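Local coordinates for glutathione s-transferase protein (Ralstonia solanacearum, PDB 3TOU) that binds glutathione and probably acts as a glutathione transferase, joining the thiol of glutathione to electrophilic substrates, at residues V162-A167 against L185-Y189; L137-S141 against Q181-L185. All blocks are in the same frame, centred on the assembly; numbering follows the deposited sequence.

Both contacts pack helix 183-193 against other helices of the C-terminal domain of the glutathione transferase fold. Contact 1 sets it against helix 157-172 and lies wholly in the core, with mostly apolar side chains. Contact 2 sets the start of the same helix, with the turn before it, against helix 123-144. It is only partly buried and mixes an apolar base of L137, M140 and L185 with hydrogen bonds and a bridging water. L185 belongs to both. The two also meet directly, L166 CD2 lying 3.6 Å from L137 CD2, and V162 packs on M140. The chemistry thus turns from apolar inside to polar near the surface along one helix.

Contact 1. Residues V162-A167 against L185-Y189; sequences VGCALA and LAAFY
Y189 lays its ring beside the turn of helix 157-172 that carries G163 and A167. The two short helical segments cross at -107°, with their axes 10.7 Å apart. The tight part is at the phenol end of Y189, where OH comes to 3.3 Å from A167 CB. Y189 CE1 is 3.7 Å from G163 O, an oxygen already bonded to A167 N within its helix. G163 has no side chain, and its CA lies 6.3 Å from that of Y189, the nearest CA pair across the two segments. The F188 ring turns an edge to this glycine, with G163 N near the ring plane and 4.0 Å from F188 CE2. V162 CG1 meets F188 CE2 obliquely at 3.7 Å. A chi1 of 169° sets V162 CG1 beside the carbonyl carbon, where it meets F188.

Around L166 the fit is looser. L166 CD1 reaches F188 CD2 at 4.1 Å and L185 CB at 4.3 Å. On the far side of helix 183-193, A186 and A187 are partly exposed, while every residue that touches here is buried. Helix 123-144 also covers this core, through M140, L137 and L144. The crossing rests on apolar packing, with the F188 and Y189 rings set along the V162-A167 face. The one polar group among the touching side chains, the Y189 hydroxyl, lies on the A167 methyl group.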
ATOM      1  N   VAL A 162       0.597  -4.870  12.676  1.00  9.99           N
ATOM      2  CA  VAL A 162       1.130  -4.032  13.757  1.00 10.18           C
ATOM      3  C   VAL A 162       2.415  -4.664  14.332  1.00 11.68           C
ATOM      4  O   VAL A 162       3.425  -3.981  14.540  1.00 10.55           O
ATOM      5  CB  VAL A 162       0.068  -3.794  14.869  1.00 10.22           C
ATOM      6  CG1 VAL A 162       0.705  -3.161  16.122  1.00 10.35           C
ATOM      7  CG2 VAL A 162      -1.060  -2.900  14.360  1.00 12.82           C
ATOM      8  N   GLY A 163       2.370  -5.967  14.572  1.00 10.59           N
ATOM      9  CA  GLY A 163       3.538  -6.714  15.057  1.00 11.56           C
ATOM     10  C   GLY A 163       4.773  -6.551  14.183  1.00 14.22           C
ATOM     11  O   GLY A 163       5.877  -6.295  14.680  1.00 12.36           O
ATOM     12  N   CYS A 164       4.584  -6.679  12.875  1.00 11.82           N
ATOM     13  CA  CYS A 164       5.683  -6.521  11.923  1.00 13.45           C
ATOM     14  C   CYS A 164       6.249  -5.094  11.938  1.00 10.90           C
ATOM     15  O   CYS A 164       7.470  -4.904  11.845  1.00 12.21           O
ATOM     16  CB  CYS A 164       5.225  -6.886  10.518  1.00 11.09           C
ATOM     17  SG  CYS A 164       4.927  -8.661  10.321  1.00 15.15           S
ATOM     18  N   ALA A 165       5.366  -4.107  12.052  1.00 10.78           N
ATOM     19  CA  ALA A 165       5.793  -2.702  12.165  1.00 11.49           C
ATOM     20  C   ALA A 165       6.621  -2.412  13.423  1.00 12.53           C
ATOM     21  O   ALA A 165       7.675  -1.781  13.333  1.00 12.26           O
ATOM     22  CB  ALA A 165       4.601  -1.752  12.083  1.00 10.13           C
ATOM     23  N   LEU A 166       6.149  -2.863  14.587  1.00 12.27           N
ATOM     24  CA  LEU A 166       6.902  -2.652  15.831  1.00 12.08           C
ATOM     25  C   LEU A 166       8.251  -3.363  15.777  1.00 14.12           C
ATOM     26  O   LEU A 166       9.274  -2.782  16.149  1.00 12.65           O
ATOM     27  CB  LEU A 166       6.103  -3.121  17.057  1.00 11.98           C
ATOM     28  CG  LEU A 166       4.752  -2.424  17.258  1.00 12.86           C
ATOM     29  CD1 LEU A 166       4.003  -3.017  18.436  1.00 13.46           C
ATOM     30  CD2 LEU A 166       4.918  -0.937  17.447  1.00 13.32           C
ATOM     31  N   ALA A 167       8.250  -4.602  15.279  1.00 12.28           N
ATOM     32  CA  ALA A 167       9.494  -5.374  15.112  1.00 13.47           C
ATOM     33  C   ALA A 167      10.462  -4.690  14.159  1.00 15.87           C
ATOM     34  O   ALA A 167      11.674  -4.732  14.358  1.00 13.40           O
ATOM     35  CB  ALA A 167       9.195  -6.761  14.590  1.00 13.14           C
ATOM     36  N   LEU A 185       1.370  -1.046  23.810  1.00 14.39           N
ATOM     37  CA  LEU A 185       2.096  -1.621  22.656  1.00 18.19           C
ATOM     38  C   LEU A 185       3.239  -2.526  23.088  1.00 19.11           C
ATOM     39  O   LEU A 185       3.487  -3.559  22.460  1.00 17.18           O
ATOM     40  CB  LEU A 185       2.607  -0.527  21.712  1.00 15.76           C
ATOM     41  CG  LEU A 185       1.539   0.349  21.035  1.00 16.63           C
ATOM     42  CD1 LEU A 185       2.186   1.321  20.025  1.00 16.94           C
ATOM     43  CD2 LEU A 185       0.461  -0.509  20.347  1.00 15.64           C
ATOM     44  N   ALA A 186       3.932  -2.153  24.168  1.00 16.46           N
ATOM     45  CA  ALA A 186       4.983  -2.999  24.723  1.00 14.37           C
ATOM     46  C   ALA A 186       4.437  -4.367  25.115  1.00 15.14           C
ATOM     47  O   ALA A 186       5.028  -5.390  24.774  1.00 18.25           O
ATOM     48  CB  ALA A 186       5.673  -2.314  25.930  1.00 17.09           C
ATOM     49  N   ALA A 187       3.306  -4.369  25.818  1.00 17.60           N
ATOM     50  CA  ALA A 187       2.626  -5.586  26.253  1.00 20.49           C
ATOM     51  C   ALA A 187       2.110  -6.398  25.066  1.00 21.35           C
ATOM     52  O   ALA A 187       2.265  -7.626  25.030  1.00 17.48           O
ATOM     53  CB  ALA A 187       1.478  -5.243  27.198  1.00 22.26           C
ATOM     54  N   PHE A 188       1.510  -5.701  24.097  1.00 17.49           N
ATOM     55  CA  PHE A 188       1.025  -6.327  22.870  1.00 16.85           C
ATOM     56  C   PHE A 188       2.146  -7.087  22.165  1.00 17.06           C
ATOM     57  O   PHE A 188       1.968  -8.246  21.743  1.00 17.74           O
ATOM     58  CB  PHE A 188       0.448  -5.267  21.927  1.00 17.46           C
ATOM     59  CG  PHE A 188       0.136  -5.786  20.546  1.00 18.78           C
ATOM     60  CD1 PHE A 188      -1.093  -6.395  20.276  1.00 19.75           C
ATOM     61  CD2 PHE A 188       1.078  -5.670  19.515  1.00 18.22           C
ATOM     62  CE1 PHE A 188      -1.380  -6.878  18.996  1.00 22.85           C
ATOM     63  CE2 PHE A 188       0.806  -6.170  18.229  1.00 13.15           C
ATOM     64  CZ  PHE A 188      -0.427  -6.763  17.974  1.00 16.51           C
ATOM     65  N   TYR A 189       3.291  -6.429  22.028  1.00 15.85           N
ATOM     66  CA  TYR A 189       4.390  -7.008  21.284  1.00 16.00           C
ATOM     67  C   TYR A 189       4.994  -8.203  22.013  1.00 19.08           C
ATOM     68  O   TYR A 189       5.331  -9.196  21.377  1.00 19.23           O
ATOM     69  CB  TYR A 189       5.448  -5.963  20.953  1.00 16.78           C
ATOM     70  CG  TYR A 189       6.525  -6.518  20.069  1.00 17.56           C
ATOM     71  CD1 TYR A 189       6.255  -6.838  18.737  1.00 18.21           C
ATOM     72  CD2 TYR A 189       7.810  -6.759  20.569  1.00 17.63           C
ATOM     73  CE1 TYR A 189       7.242  -7.362  17.917  1.00 20.71           C
ATOM     74  CE2 TYR A 189       8.805  -7.298  19.760  1.00 19.06           C
ATOM     75  CZ  TYR A 189       8.517  -7.581  18.430  1.00 21.36           C
ATOM     76  OH  TYR A 189       9.477  -8.110  17.619  1.00 18.96           O
TER

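Contact 2. Residues L137-S141 against Q181-L185; sequences LKAMS and QHANL
The N-terminus of helix 183-193 docks on helix 123-144 within the helical C-terminal domain of the glutathione transferase fold. H182 takes the N-cap position, just after the short helix 178-181. S141 and N184 make the polar core of the contact with two hydrogen bonds. S141 OG donates to N184 OD1 at 2.7 Å. N184 ND2 gives a bond of 2.8 Å to S141 O, with an N-H...O angle of 162°. This oxygen lies in the amide plane of N184, while ND2 is tilted 19° from the carbonyl plane of S141. The serine hydroxyl stands anti to its backbone N (chi1 -176°), which turns it to the asparagine. ND2 also bonds to A145 O, so both ends of the amide are held and its rotation is probably fixed.

A water links S141 OG to H182 ND1, 2.8 Å from the ring nitrogen and at the ring edge. It donates to the serine oxygen. L137 O lies over one face of the imidazole and Q181 CB over the opposite face, both offset toward the rim. H182 NE2 lies 3.9 Å from L137 CB, and K138 CG comes as close to H182 CE1.

Beneath this polar layer, L185 packs on helix 123-144, with its CD1 3.7 Å from L137 O and its CD2 4.1 Å from M140 CB. M140 then runs on toward helix 86-114, and A139 packs on P47 of the second subunit. The hydrogen bonds and the water fix how the start of helix 183-193 sits on its neighbour, while the leucine anchors it to the apolar interior.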
ATOM      1  N   LEU A 137       2.320   5.522  15.827  1.00 12.58           N
ATOM      2  CA  LEU A 137       2.430   4.804  17.111  1.00 12.56           C
ATOM      3  C   LEU A 137       1.381   5.272  18.111  1.00 12.98           C
ATOM      4  O   LEU A 137       0.743   4.443  18.786  1.00 14.76           O
ATOM      5  CB  LEU A 137       3.831   4.950  17.700  1.00 12.65           C
ATOM      6  CG  LEU A 137       4.944   4.169  17.001  1.00 13.35           C
ATOM      7  CD1 LEU A 137       6.305   4.725  17.453  1.00 14.86           C
ATOM      8  CD2 LEU A 137       4.829   2.645  17.235  1.00 11.46           C
ATOM      9  N   LYS A 138       1.172   6.584  18.184  1.00 14.44           N
ATOM     10  CA  LYS A 138       0.123   7.138  19.044  1.00 17.55           C
ATOM     11  C   LYS A 138      -1.252   6.578  18.690  1.00 19.54           C
ATOM     12  O   LYS A 138      -1.995   6.169  19.582  1.00 15.53           O
ATOM     13  CB  LYS A 138       0.108   8.671  18.993  1.00 17.16           C
ATOM     14  CG  LYS A 138       1.343   9.292  19.618  1.00 19.01           C
ATOM     15  CD  LYS A 138       1.267  10.811  19.606  1.00 25.03           C
ATOM     16  CE  LYS A 138       2.512  11.402  20.224  1.00 38.49           C
ATOM     17  NZ  LYS A 138       2.524  12.881  20.085  1.00 47.02           N
ATOM     18  N   ALA A 139      -1.567   6.523  17.390  1.00 13.05           N
ATOM     19  CA  ALA A 139      -2.850   5.983  16.923  1.00 13.88           C
ATOM     20  C   ALA A 139      -3.008   4.503  17.198  1.00 15.02           C
ATOM     21  O   ALA A 139      -4.103   4.065  17.541  1.00 15.98           O
ATOM     22  CB  ALA A 139      -3.049   6.244  15.437  1.00 15.28           C
ATOM     23  N   MET A 140      -1.934   3.728  17.001  1.00 12.07           N
ATOM     24  CA  MET A 140      -1.961   2.309  17.350  1.00 14.10           C
ATOM     25  C   MET A 140      -2.251   2.126  18.840  1.00 15.30           C
ATOM     26  O   MET A 140      -3.072   1.285  19.211  1.00 16.11           O
ATOM     27  CB  MET A 140      -0.627   1.646  17.044  1.00 10.58           C
ATOM     28  CG  MET A 140      -0.324   1.541  15.546  1.00 12.39           C
ATOM     29  SD  MET A 140       1.312   0.832  15.296  1.00 16.32           S
ATOM     30  CE  MET A 140       1.229   0.572  13.516  1.00 15.81           C
ATOM     31  N   SER A 141      -1.544   2.891  19.676  1.00 15.71           N
ATOM     32  CA  SER A 141      -1.759   2.837  21.134  1.00 16.10           C
ATOM     33  C   SER A 141      -3.211   3.200  21.492  1.00 17.21           C
ATOM     34  O   SER A 141      -3.867   2.466  22.242  1.00 19.03           O
ATOM     35  CB  SER A 141      -0.777   3.751  21.858  1.00 13.94           C
ATOM     36  OG  SER A 141      -0.916   3.637  23.271  1.00 18.95           O
ATOM     37  N   GLN A 181       7.085   4.998  25.449  1.00 21.11           N
ATOM     38  CA  GLN A 181       5.963   5.863  25.087  1.00 22.28           C
ATOM     39  C   GLN A 181       4.605   5.183  25.274  1.00 22.77           C
ATOM     40  O   GLN A 181       3.646   5.824  25.686  1.00 23.49           O
ATOM     41  CB  GLN A 181       6.091   6.322  23.627  1.00 18.85           C
ATOM     42  CG  GLN A 181       7.208   7.324  23.334  1.00 32.58           C
ATOM     43  CD  GLN A 181       7.629   7.316  21.862  1.00 46.90           C
ATOM     44  OE1 GLN A 181       6.800   7.168  20.961  1.00 53.95           O
ATOM     45  NE2 GLN A 181       8.927   7.473  21.617  1.00 53.19           N
ATOM     46  N   HIS A 182       4.526   3.888  24.954  1.00 22.87           N
ATOM     47  CA  HIS A 182       3.243   3.188  24.845  1.00 20.22           C
ATOM     48  C   HIS A 182       3.295   1.813  25.506  1.00 23.47           C
ATOM     49  O   HIS A 182       3.616   0.806  24.863  1.00 20.09           O
ATOM     50  CB  HIS A 182       2.803   3.076  23.371  1.00 19.73           C
ATOM     51  CG  HIS A 182       2.800   4.385  22.644  1.00 22.47           C
ATOM     52  ND1 HIS A 182       1.966   5.424  22.994  1.00 20.06           N
ATOM     53  CD2 HIS A 182       3.549   4.835  21.608  1.00 21.47           C
ATOM     54  CE1 HIS A 182       2.187   6.453  22.193  1.00 22.25           C
ATOM     55  NE2 HIS A 182       3.142   6.120  21.342  1.00 22.18           N
ATOM     56  N   ALA A 183       2.988   1.789  26.805  1.00 20.37           N
ATOM     57  CA  ALA A 183       2.945   0.562  27.594  1.00 22.95           C
ATOM     58  C   ALA A 183       2.072  -0.518  26.964  1.00 18.62           C
ATOM     59  O   ALA A 183       2.444  -1.693  26.965  1.00 17.85           O
ATOM     60  CB  ALA A 183       2.465   0.859  29.026  1.00 25.50           C
ATOM     61  N   ASN A 184       0.918  -0.127  26.421  1.00 16.49           N
ATOM     62  CA  ASN A 184       0.024  -1.131  25.849  1.00 17.55           C
ATOM     63  C   ASN A 184       0.616  -1.807  24.595  1.00 17.72           C
ATOM     64  O   ASN A 184       0.439  -3.011  24.397  1.00 18.38           O
ATOM     65  CB  ASN A 184      -1.411  -0.622  25.665  1.00 15.97           C
ATOM     66  CG  ASN A 184      -1.559   0.468  24.593  1.00 15.45           C
ATOM     67  OD1 ASN A 184      -0.601   1.131  24.186  1.00 17.21           O
ATOM     68  ND2 ASN A 184      -2.799   0.662  24.150  1.00 16.17           N
ATOM     69  N   LEU A 185       1.370  -1.046  23.810  1.00 14.39           N
ATOM     70  CA  LEU A 185       2.096  -1.621  22.656  1.00 18.19           C
ATOM     71  C   LEU A 185       3.239  -2.526  23.088  1.00 19.11           C
ATOM     72  O   LEU A 185       3.487  -3.559  22.460  1.00 17.18           O
ATOM     73  CB  LEU A 185       2.607  -0.527  21.712  1.00 15.76           C
ATOM     74  CG  LEU A 185       1.539   0.349  21.035  1.00 16.63           C
ATOM     75  CD1 LEU A 185       2.186   1.321  20.025  1.00 16.94           C
ATOM     76  CD2 LEU A 185       0.461  -0.509  20.347  1.00 15.64           C
TER
HETATM   77  O   HOH W   1       0.390   5.378  25.344  1.00 33.75           O